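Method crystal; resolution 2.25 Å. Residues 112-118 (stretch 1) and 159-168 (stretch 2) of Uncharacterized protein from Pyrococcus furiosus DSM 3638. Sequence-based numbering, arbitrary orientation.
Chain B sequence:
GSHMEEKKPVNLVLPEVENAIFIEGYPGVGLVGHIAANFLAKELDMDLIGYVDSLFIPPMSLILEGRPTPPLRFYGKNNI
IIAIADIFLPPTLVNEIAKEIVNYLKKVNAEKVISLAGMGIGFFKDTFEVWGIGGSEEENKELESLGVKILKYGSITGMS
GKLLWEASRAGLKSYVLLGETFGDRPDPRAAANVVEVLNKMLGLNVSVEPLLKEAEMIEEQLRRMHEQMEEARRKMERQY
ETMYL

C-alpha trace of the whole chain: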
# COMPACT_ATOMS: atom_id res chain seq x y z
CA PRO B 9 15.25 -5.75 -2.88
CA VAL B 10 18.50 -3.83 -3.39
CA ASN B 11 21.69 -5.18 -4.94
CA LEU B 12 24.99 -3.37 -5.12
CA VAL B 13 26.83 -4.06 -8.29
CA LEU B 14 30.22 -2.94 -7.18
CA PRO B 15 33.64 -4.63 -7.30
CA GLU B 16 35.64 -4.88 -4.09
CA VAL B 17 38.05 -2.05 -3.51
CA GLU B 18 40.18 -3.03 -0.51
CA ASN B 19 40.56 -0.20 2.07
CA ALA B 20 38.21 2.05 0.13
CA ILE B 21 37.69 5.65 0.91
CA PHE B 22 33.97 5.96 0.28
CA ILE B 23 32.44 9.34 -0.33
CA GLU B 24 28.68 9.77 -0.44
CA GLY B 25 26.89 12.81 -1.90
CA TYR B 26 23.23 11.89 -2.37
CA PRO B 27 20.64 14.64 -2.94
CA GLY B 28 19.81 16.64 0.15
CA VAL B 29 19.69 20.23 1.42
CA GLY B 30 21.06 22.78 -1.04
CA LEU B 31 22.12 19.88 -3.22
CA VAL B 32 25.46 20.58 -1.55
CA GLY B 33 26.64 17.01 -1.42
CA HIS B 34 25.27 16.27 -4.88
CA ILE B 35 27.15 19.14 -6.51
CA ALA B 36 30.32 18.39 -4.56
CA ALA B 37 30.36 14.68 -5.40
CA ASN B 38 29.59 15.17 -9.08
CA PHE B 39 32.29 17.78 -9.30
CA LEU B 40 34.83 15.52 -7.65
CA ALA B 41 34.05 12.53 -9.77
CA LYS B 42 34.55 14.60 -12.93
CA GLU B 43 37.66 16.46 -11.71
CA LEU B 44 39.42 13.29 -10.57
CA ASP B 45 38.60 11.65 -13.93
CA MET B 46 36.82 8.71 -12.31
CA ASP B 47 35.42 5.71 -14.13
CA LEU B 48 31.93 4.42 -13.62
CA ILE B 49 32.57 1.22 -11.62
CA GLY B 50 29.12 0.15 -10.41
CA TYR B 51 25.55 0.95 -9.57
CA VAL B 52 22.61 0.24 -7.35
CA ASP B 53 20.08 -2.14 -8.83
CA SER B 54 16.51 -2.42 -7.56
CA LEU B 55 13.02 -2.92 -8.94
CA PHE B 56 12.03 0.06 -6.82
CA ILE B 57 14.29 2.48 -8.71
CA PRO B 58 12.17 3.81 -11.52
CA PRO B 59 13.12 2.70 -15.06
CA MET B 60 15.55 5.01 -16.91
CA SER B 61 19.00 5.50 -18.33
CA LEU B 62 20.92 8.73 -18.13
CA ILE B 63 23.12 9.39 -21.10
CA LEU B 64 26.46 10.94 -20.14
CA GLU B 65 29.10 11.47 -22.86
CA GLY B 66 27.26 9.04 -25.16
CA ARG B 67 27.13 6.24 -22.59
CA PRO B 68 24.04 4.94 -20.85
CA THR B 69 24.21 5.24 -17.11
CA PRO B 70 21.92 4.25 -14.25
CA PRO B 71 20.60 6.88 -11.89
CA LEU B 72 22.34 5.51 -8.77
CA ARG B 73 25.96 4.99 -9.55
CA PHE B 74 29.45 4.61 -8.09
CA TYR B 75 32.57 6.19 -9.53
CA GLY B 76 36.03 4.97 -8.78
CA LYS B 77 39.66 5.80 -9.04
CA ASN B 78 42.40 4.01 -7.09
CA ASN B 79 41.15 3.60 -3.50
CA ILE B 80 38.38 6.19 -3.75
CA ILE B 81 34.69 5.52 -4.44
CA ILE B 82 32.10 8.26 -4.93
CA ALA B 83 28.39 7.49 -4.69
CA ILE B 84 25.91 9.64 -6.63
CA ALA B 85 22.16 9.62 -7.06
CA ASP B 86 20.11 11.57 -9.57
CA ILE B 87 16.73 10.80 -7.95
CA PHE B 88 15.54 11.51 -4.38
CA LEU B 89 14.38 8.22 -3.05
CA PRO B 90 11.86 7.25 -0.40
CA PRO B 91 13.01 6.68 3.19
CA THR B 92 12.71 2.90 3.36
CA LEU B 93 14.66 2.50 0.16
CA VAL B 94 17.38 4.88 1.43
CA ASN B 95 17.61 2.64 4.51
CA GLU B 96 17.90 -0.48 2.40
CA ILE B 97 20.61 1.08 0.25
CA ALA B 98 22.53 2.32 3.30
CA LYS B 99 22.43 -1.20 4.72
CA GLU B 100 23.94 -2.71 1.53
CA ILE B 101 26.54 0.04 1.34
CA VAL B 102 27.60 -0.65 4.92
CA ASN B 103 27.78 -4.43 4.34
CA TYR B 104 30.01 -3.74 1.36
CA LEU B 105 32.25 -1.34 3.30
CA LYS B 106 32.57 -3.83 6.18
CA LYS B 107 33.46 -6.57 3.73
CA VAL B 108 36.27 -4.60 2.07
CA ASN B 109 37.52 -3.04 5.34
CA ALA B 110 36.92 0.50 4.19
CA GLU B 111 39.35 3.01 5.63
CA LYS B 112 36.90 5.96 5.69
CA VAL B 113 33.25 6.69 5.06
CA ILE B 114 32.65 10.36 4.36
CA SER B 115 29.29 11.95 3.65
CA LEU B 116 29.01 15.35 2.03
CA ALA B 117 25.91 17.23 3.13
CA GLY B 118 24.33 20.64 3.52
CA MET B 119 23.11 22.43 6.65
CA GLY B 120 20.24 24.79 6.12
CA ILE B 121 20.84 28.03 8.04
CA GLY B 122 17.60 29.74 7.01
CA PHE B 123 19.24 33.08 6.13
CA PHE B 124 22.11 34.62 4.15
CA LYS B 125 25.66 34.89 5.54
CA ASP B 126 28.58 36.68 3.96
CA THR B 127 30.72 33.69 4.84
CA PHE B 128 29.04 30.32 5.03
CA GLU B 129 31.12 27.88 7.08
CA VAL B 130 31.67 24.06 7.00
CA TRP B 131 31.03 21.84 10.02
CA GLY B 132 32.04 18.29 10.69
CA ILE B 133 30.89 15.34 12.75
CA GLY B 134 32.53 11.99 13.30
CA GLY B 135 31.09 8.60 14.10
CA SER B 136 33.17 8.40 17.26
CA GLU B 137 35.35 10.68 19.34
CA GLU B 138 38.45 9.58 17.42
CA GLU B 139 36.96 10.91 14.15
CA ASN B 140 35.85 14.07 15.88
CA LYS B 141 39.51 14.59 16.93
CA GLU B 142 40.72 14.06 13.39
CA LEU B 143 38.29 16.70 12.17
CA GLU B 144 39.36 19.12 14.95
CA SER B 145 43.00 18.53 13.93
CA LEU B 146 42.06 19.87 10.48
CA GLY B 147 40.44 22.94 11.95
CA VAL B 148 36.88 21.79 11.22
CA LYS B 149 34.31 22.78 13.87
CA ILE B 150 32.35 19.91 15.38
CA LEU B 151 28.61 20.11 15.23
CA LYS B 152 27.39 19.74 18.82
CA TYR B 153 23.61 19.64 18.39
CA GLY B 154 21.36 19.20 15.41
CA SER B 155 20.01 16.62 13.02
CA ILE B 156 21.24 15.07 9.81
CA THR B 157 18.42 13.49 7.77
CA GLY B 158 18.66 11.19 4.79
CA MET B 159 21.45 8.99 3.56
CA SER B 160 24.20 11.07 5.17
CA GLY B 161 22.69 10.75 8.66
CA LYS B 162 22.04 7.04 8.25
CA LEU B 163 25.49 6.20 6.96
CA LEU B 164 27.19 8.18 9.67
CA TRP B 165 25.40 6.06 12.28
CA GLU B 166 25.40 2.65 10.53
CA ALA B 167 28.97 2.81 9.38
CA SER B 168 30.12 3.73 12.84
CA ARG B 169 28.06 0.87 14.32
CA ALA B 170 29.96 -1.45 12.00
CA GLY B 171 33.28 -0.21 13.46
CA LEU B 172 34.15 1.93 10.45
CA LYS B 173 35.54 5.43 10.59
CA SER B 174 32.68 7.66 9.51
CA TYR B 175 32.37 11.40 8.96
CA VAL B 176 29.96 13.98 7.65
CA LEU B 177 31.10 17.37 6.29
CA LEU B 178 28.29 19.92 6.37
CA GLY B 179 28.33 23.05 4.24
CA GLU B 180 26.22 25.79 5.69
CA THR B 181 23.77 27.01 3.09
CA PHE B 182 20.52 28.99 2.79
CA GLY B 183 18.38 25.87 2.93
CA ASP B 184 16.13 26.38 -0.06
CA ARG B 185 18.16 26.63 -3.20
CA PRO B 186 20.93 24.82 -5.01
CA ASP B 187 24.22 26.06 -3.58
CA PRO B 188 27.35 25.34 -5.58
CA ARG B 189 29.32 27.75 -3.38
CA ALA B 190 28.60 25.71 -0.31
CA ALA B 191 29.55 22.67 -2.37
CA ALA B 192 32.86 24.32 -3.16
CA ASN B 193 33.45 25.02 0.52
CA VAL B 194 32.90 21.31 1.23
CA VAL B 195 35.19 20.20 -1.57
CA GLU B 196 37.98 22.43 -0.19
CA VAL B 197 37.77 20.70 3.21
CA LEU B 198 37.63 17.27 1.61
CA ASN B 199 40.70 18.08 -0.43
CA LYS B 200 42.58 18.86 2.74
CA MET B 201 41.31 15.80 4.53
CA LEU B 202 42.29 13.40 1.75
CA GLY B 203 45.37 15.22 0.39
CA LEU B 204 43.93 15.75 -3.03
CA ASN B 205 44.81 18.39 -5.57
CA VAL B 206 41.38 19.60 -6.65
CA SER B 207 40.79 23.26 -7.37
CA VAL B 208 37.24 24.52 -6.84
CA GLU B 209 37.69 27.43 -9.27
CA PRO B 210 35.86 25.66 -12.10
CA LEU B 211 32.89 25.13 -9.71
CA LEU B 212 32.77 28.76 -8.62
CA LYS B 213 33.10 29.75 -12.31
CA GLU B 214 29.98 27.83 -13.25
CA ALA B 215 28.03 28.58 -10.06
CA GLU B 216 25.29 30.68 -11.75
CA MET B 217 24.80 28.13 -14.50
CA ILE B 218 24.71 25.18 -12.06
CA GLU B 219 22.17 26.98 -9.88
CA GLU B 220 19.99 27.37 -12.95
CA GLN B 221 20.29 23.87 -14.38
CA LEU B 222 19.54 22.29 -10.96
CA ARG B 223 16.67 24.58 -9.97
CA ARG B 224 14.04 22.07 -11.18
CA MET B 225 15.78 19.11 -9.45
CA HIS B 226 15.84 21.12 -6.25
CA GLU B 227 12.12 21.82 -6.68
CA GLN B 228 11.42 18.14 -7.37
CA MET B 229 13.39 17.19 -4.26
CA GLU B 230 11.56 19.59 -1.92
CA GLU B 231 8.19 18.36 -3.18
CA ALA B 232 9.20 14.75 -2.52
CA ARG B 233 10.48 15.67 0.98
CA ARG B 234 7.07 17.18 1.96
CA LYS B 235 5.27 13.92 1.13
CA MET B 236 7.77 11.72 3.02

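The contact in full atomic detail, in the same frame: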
# COMPACT_ATOMS: atom_id res chain seq x y z
N LYS B 112 37.71 4.80 5.32
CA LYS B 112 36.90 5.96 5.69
C LYS B 112 35.57 5.97 4.95
O LYS B 112 35.49 5.60 3.80
CB LYS B 112 37.62 7.27 5.35
CG LYS B 112 38.84 7.55 6.18
CD LYS B 112 39.43 8.91 5.88
CE LYS B 112 40.88 9.02 6.34
NZ LYS B 112 41.02 9.97 7.47
N VAL B 113 34.54 6.46 5.63
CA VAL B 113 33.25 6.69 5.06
C VAL B 113 32.91 8.14 5.31
O VAL B 113 32.73 8.55 6.44
CB VAL B 113 32.20 5.77 5.72
CG1 VAL B 113 30.89 5.83 4.98
CG2 VAL B 113 32.71 4.33 5.75
N ILE B 114 32.79 8.91 4.24
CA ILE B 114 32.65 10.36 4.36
C ILE B 114 31.40 10.76 3.60
O ILE B 114 31.30 10.57 2.40
CB ILE B 114 33.87 11.08 3.74
CG1 ILE B 114 35.15 10.68 4.44
CG2 ILE B 114 33.71 12.58 3.87
CD1 ILE B 114 36.42 11.02 3.69
N SER B 115 30.45 11.36 4.30
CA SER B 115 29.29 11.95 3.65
C SER B 115 29.44 13.45 3.49
O SER B 115 29.97 14.13 4.34
CB SER B 115 28.02 11.62 4.47
OG SER B 115 27.77 10.23 4.47
N LEU B 116 29.01 13.94 2.34
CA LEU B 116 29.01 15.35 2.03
C LEU B 116 27.57 15.83 2.05
O LEU B 116 26.72 15.29 1.35
CB LEU B 116 29.57 15.56 0.63
CG LEU B 116 30.91 14.90 0.38
CD1 LEU B 116 31.35 15.26 -1.01
CD2 LEU B 116 31.93 15.32 1.42
N ALA B 117 27.29 16.79 2.90
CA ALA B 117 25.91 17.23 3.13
C ALA B 117 25.84 18.74 3.22
O ALA B 117 26.88 19.42 3.32
CB ALA B 117 25.37 16.61 4.41
N GLY B 118 24.61 19.24 3.28
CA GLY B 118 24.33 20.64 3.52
C GLY B 118 23.68 20.87 4.87
O GLY B 118 23.17 19.96 5.45
N MET B 159 20.37 9.94 3.69
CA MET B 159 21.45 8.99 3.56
C MET B 159 22.62 9.36 4.46
O MET B 159 23.23 8.48 5.09
CB MET B 159 21.89 8.87 2.08
CG MET B 159 23.07 7.95 1.82
SD MET B 159 22.76 6.24 2.23
CE MET B 159 21.81 5.68 0.83
N SER B 160 22.98 10.65 4.47
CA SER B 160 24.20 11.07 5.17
C SER B 160 24.09 10.78 6.66
O SER B 160 25.01 10.22 7.25
CB SER B 160 24.47 12.55 4.93
OG SER B 160 24.86 12.70 3.57
N GLY B 161 22.95 11.10 7.25
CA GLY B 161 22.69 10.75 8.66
C GLY B 161 22.73 9.25 8.94
O GLY B 161 23.26 8.80 9.94
N LYS B 162 22.14 8.47 8.04
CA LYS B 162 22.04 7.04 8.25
C LYS B 162 23.39 6.38 8.16
O LYS B 162 23.73 5.57 8.98
CB LYS B 162 21.07 6.38 7.24
CG LYS B 162 20.70 4.94 7.62
CD LYS B 162 19.81 4.94 8.86
CE LYS B 162 19.66 3.60 9.54
NZ LYS B 162 18.85 2.67 8.74
N LEU B 163 24.15 6.76 7.15
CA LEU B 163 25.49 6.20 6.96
C LEU B 163 26.40 6.54 8.10
O LEU B 163 27.15 5.70 8.58
CB LEU B 163 26.14 6.76 5.71
CG LEU B 163 26.77 5.94 4.64
CD1 LEU B 163 26.16 4.57 4.63
CD2 LEU B 163 26.76 6.65 3.28
N LEU B 164 26.37 7.79 8.52
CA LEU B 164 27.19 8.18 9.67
C LEU B 164 27.00 7.17 10.80
O LEU B 164 27.96 6.63 11.34
CB LEU B 164 26.80 9.58 10.14
CG LEU B 164 27.42 10.10 11.43
CD1 LEU B 164 28.92 10.22 11.26
CD2 LEU B 164 26.80 11.43 11.80
N TRP B 165 25.74 6.89 11.12
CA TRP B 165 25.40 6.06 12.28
C TRP B 165 25.75 4.59 11.95
O TRP B 165 26.46 3.93 12.73
CB TRP B 165 23.92 6.22 12.66
CG TRP B 165 23.46 5.20 13.72
CD1 TRP B 165 22.67 4.12 13.52
CD2 TRP B 165 23.79 5.21 15.10
NE1 TRP B 165 22.49 3.44 14.69
CE2 TRP B 165 23.18 4.08 15.68
CE3 TRP B 165 24.54 6.05 15.90
CZ2 TRP B 165 23.28 3.79 17.04
CZ3 TRP B 165 24.65 5.77 17.27
CH2 TRP B 165 24.04 4.64 17.82
N GLU B 166 25.27 4.09 10.82
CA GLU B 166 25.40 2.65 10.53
C GLU B 166 26.82 2.23 10.26
O GLU B 166 27.27 1.19 10.76
CB GLU B 166 24.51 2.22 9.38
CG GLU B 166 23.01 2.22 9.72
CD GLU B 166 22.62 1.21 10.81
OE1 GLU B 166 23.23 0.11 10.82
OE2 GLU B 166 21.75 1.52 11.69
N ALA B 167 27.57 3.08 9.58
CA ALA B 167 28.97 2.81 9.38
C ALA B 167 29.76 2.78 10.68
O ALA B 167 30.59 1.90 10.91
CB ALA B 167 29.56 3.81 8.41
N SER B 168 29.47 3.72 11.56
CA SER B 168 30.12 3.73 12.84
C SER B 168 29.79 2.49 13.67
O SER B 168 30.66 1.89 14.27
CB SER B 168 29.70 4.95 13.61
OG SER B 168 30.62 5.14 14.66
O HOH W 1 24.11 14.71 1.21

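How do a strand and a helix come to lie against each other here? Residues 112-118 form part of a strand and 159-168 part of a helix, and the two run roughly antiparallel, at 154° between their directions, with axes approaching to 8.4 Å. Alternation in the strand turns Val113, Ser115 and Ala117 toward the helix, while Ile114 and Leu116 point away. The helix answers with Ser160, Leu163 and Ala167, spaced by three and four residues so that they fall on one face. The packing is tighter at the Ser160 end: CA of Ser115 lies 5.4 Å from CA of Ser160, whereas CA of Val113 and CA of Ala167 are 7.2 Å apart.

What supplies the apolar packing? Val113, with chi1 in the t rotamer, packs against Leu163 and Ala167, one turn apart on the helix: its CG1 is 4.1 Å from CG of Leu163 and 4.2 Å from CB of Ala167, and its CG2 is also 4.2 Å from that CB. A compact apolar side chain is enough here, since CG1 alone reaches both residues and CG2 adds to the contact with Ala167, and the single methyl of Ala167 fills its place while adding little bulk. Leu163 reaches further along the strand, its CD2 coming within 3.9 Å of OG of Ser115; its chi1 of -129° and chi2 of 26° both lie between the usual wells.

What do the serines contribute where the backbones are closest? Ser115 and Ser160 both adopt the m rotamer and face the opposite stretch. CB of Ser115 sits 3.5 Å from OG of Ser160, which is packing rather than a hydrogen bond, and both hydroxyls find hydrogen-bonding partners elsewhere in the structure. Small side chains suit this narrow spacing. Ala117 continues the pattern, its CB 4.0 Å from the same OG of Ser160, so this one hydroxyl is bordered by two strand side chains.

Does any polar link join the stretches? No direct hydrogen bond crosses between them, but a water does. Water 1 donates to O of Leu116 at 2.7 Å and to OG of Ser160 at 3.2 Å, bridging two oxygens that are themselves 3.9 Å apart. Although the side chain of Leu116 points away, its carbonyl thereby takes part in the contact. The helical backbone keeps its own bonds, including Leu163 N to Met159 O at 2.8 Å and Ala167 N to Leu163 O at 2.8 Å, which belong to the regular i to i+4 pattern of the helix that carries these residues. Altogether 247 Å² is buried, counting both sides: a compact contact of small and branched side chains, with one water bridge at its serine end.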